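Local coordinates for protein lysyl oxidase (Pichia pastoris, PDB 1W7C) that oxidises primary amines, probably including peptidyl lysine side chains, to aldehydes as a copper- and topaquinone-dependent amine oxidase, at residues Asp497-Gly501 and Leu556-Ala560. Residues are numbered along the deposited sequence; the frame is centred on the assembly and turned at random. Where two conformers were deposited one is given.
With CA (calcium ion), chain D.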
ATOM      1  N   ASP A 497     -18.582   4.632 -10.316  1.00 12.97           N
ATOM      2  CA  ASP A 497     -19.937   4.196 -10.600  1.00 13.68           C
ATOM      3  C   ASP A 497     -19.902   2.705 -10.919  1.00 13.91           C
ATOM      4  O   ASP A 497     -20.047   2.248 -12.051  1.00 14.35           O
ATOM      5  CB  ASP A 497     -20.547   5.034 -11.714  1.00 13.88           C
ATOM      6  CG  ASP A 497     -21.952   4.668 -12.024  1.00 14.55           C
ATOM      7  OD1 ASP A 497     -22.588   3.900 -11.221  1.00 13.85           O
ATOM      8  OD2 ASP A 497     -22.499   5.151 -13.052  1.00 15.19           O
ATOM      9  N   LEU A 498     -19.762   1.933  -9.850  1.00 14.16           N
ATOM     10  CA  LEU A 498     -19.855   0.475  -9.885  1.00 13.39           C
ATOM     11  C   LEU A 498     -21.288   0.127 -10.269  1.00 13.46           C
ATOM     12  O   LEU A 498     -22.220   0.699  -9.699  1.00 12.86           O
ATOM     13  CB  LEU A 498     -19.510  -0.125  -8.492  1.00 14.21           C
ATOM     14  CG  LEU A 498     -18.005  -0.323  -8.263  1.00 14.48           C
ATOM     15  CD1 LEU A 498     -17.696  -0.227  -6.755  1.00 16.10           C
ATOM     16  CD2 LEU A 498     -17.542  -1.639  -8.812  1.00 14.56           C
ATOM     17  N   ASP A 499     -21.442  -0.866 -11.126  1.00 13.70           N
ATOM     18  CA  ASP A 499     -22.733  -1.435 -11.502  1.00 13.91           C
ATOM     19  C   ASP A 499     -22.519  -2.964 -11.415  1.00 14.43           C
ATOM     20  O   ASP A 499     -22.170  -3.621 -12.412  1.00 15.65           O
ATOM     21  CB  ASP A 499     -23.126  -1.076 -12.944  1.00 13.83           C
ATOM     22  CG  ASP A 499     -23.652   0.326 -13.123  1.00 14.09           C
ATOM     23  OD1 ASP A 499     -23.923   1.066 -12.150  1.00 15.07           O
ATOM     24  OD2 ASP A 499     -23.815   0.723 -14.332  1.00 15.39           O
ATOM     25  N   VAL A 500     -22.598  -3.500 -10.216  1.00 14.21           N
ATOM     26  CA  VAL A 500     -22.255  -4.895  -9.999  1.00 14.12           C
ATOM     27  C   VAL A 500     -23.436  -5.793 -10.320  1.00 15.22           C
ATOM     28  O   VAL A 500     -24.466  -5.734  -9.663  1.00 16.49           O
ATOM     29  CB  VAL A 500     -21.787  -5.129  -8.540  1.00 15.36           C
ATOM     30  CG1 VAL A 500     -21.346  -6.556  -8.379  1.00 16.46           C
ATOM     31  CG2 VAL A 500     -20.664  -4.179  -8.213  1.00 16.07           C
ATOM     32  N   GLY A 501     -23.289  -6.607 -11.350  1.00 16.06           N
ATOM     33  CA  GLY A 501     -24.389  -7.455 -11.766  0.60 16.23           C
ATOM     34  C   GLY A 501     -25.618  -6.633 -12.070  0.60 22.49           C
ATOM     35  O   GLY A 501     -26.702  -6.914 -11.518  0.60 20.73           O
ATOM     36  N   LEU A 556     -19.052  -3.289   0.699  1.00 13.59           N
ATOM     37  CA  LEU A 556     -19.450  -3.923  -0.535  1.00 13.15           C
ATOM     38  C   LEU A 556     -20.447  -3.094  -1.328  1.00 13.75           C
ATOM     39  O   LEU A 556     -21.366  -2.503  -0.752  1.00 13.96           O
ATOM     40  CB  LEU A 556     -20.082  -5.306  -0.288  1.00 13.25           C
ATOM     41  CG  LEU A 556     -19.298  -6.355   0.483  1.00 14.55           C
ATOM     42  CD1 LEU A 556     -20.125  -7.603   0.675  1.00 16.68           C
ATOM     43  CD2 LEU A 556     -17.949  -6.636  -0.173  1.00 14.88           C
ATOM     44  N   ILE A 557     -20.321  -3.162  -2.652  1.00 13.96           N
ATOM     45  CA  ILE A 557     -21.405  -2.898  -3.553  1.00 13.37           C
ATOM     46  C   ILE A 557     -21.879  -4.237  -4.102  1.00 13.17           C
ATOM     47  O   ILE A 557     -21.134  -4.946  -4.762  1.00 14.38           O
ATOM     48  CB  ILE A 557     -21.012  -1.945  -4.674  1.00 13.88           C
ATOM     49  CG1 ILE A 557     -20.430  -0.626  -4.119  1.00 15.07           C
ATOM     50  CG2 ILE A 557     -22.201  -1.704  -5.619  1.00 14.75           C
ATOM     51  CD1 ILE A 557     -21.309   0.188  -3.235  1.00 15.52           C
ATOM     52  N   GLU A 558     -23.128  -4.573  -3.780  1.00 13.98           N
ATOM     53  CA  GLU A 558     -23.744  -5.850  -4.147  1.00 14.52           C
ATOM     54  C   GLU A 558     -24.761  -5.666  -5.267  1.00 13.66           C
ATOM     55  O   GLU A 558     -25.455  -4.655  -5.338  1.00 15.72           O
ATOM     56  CB  GLU A 558     -24.551  -6.405  -2.945  1.00 15.32           C
ATOM     57  CG  GLU A 558     -23.748  -6.683  -1.688  1.00 15.56           C
ATOM     58  CD  GLU A 558     -24.610  -7.231  -0.569  1.00 15.23           C
ATOM     59  OE1 GLU A 558     -25.876  -7.330  -0.719  1.00 17.94           O
ATOM     60  OE2 GLU A 558     -24.052  -7.538   0.540  1.00 16.72           O
ATOM     61  N   SER A 559     -24.871  -6.667  -6.126  1.00 14.93           N
ATOM     62  CA  SER A 559     -26.051  -6.765  -6.982  1.00 16.02           C
ATOM     63  C   SER A 559     -27.290  -6.869  -6.088  1.00 15.98           C
ATOM     64  O   SER A 559     -27.281  -7.616  -5.122  1.00 16.12           O
ATOM     65  CB  SER A 559     -25.967  -7.999  -7.826  1.00 15.58           C
ATOM     66  OG  SER A 559     -27.112  -8.082  -8.671  1.00 17.32           O
ATOM     67  N   ALA A 560     -28.378  -6.197  -6.459  1.00 16.41           N
ATOM     68  CA  ALA A 560     -29.615  -6.304  -5.695  1.00 17.93           C
ATOM     69  C   ALA A 560     -30.246  -7.683  -5.831  1.00 19.13           C
ATOM     70  O   ALA A 560     -30.855  -8.172  -4.872  1.00 22.59           O
ATOM     71  CB  ALA A 560     -30.610  -5.223  -6.075  1.00 18.14           C
TER
HETATM   72 CA    CA D 802     -23.859   2.290 -10.235  1.00 13.64          CA
HETATM   73  O   HOH W   1     -25.143   0.569  -9.111  1.00 13.86           O
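V500 and L498 both turn their side chains onto I557, taking hold of separate branches of it. Methyl CG2 of V500 lies 3.9 Å from CG2 of I557 and also rests against the backbone, 3.6 Å from O of I557. The I557 branch through CG1, standing anti to its own carbonyl carbon (chi1 -55°), meets L498, whose CD1 comes within 3.8 Å of I557 CG1. This buried aliphatic group is the dry part of the contact. Replacing V500 with an alanine would probably leave CG2 of I557 without its methyl partner and open a gap beside the I557 carbonyl.

The end at partly exposed G501 is just as close but polar and more open to solvent. CB of S559 sits 3.3 Å from O of V500. OG of S559 lies 3.1 Å from O of G501, a possible hydrogen bond, though E562 is its stronger partner. G501 has positive phi, which suits glycine, and a side chain there would crowd CB of S559.

Segment 497-501 also builds a calcium site: OD1 of D497, O of L498, OD1 of D499 and a water bind the ion, and D643 and I644 complete the shell. K65 pairs with both aspartates, and I557 packs near I644.

Within the enzyme domain of this copper amine oxidase, 497-501 carries the end of strand 488-498 into a loop, paired at D497 with strand 329-344, while 556-560 lies on strand 553-559, between strands 504-518 and 569-576, and turns a corner at A560.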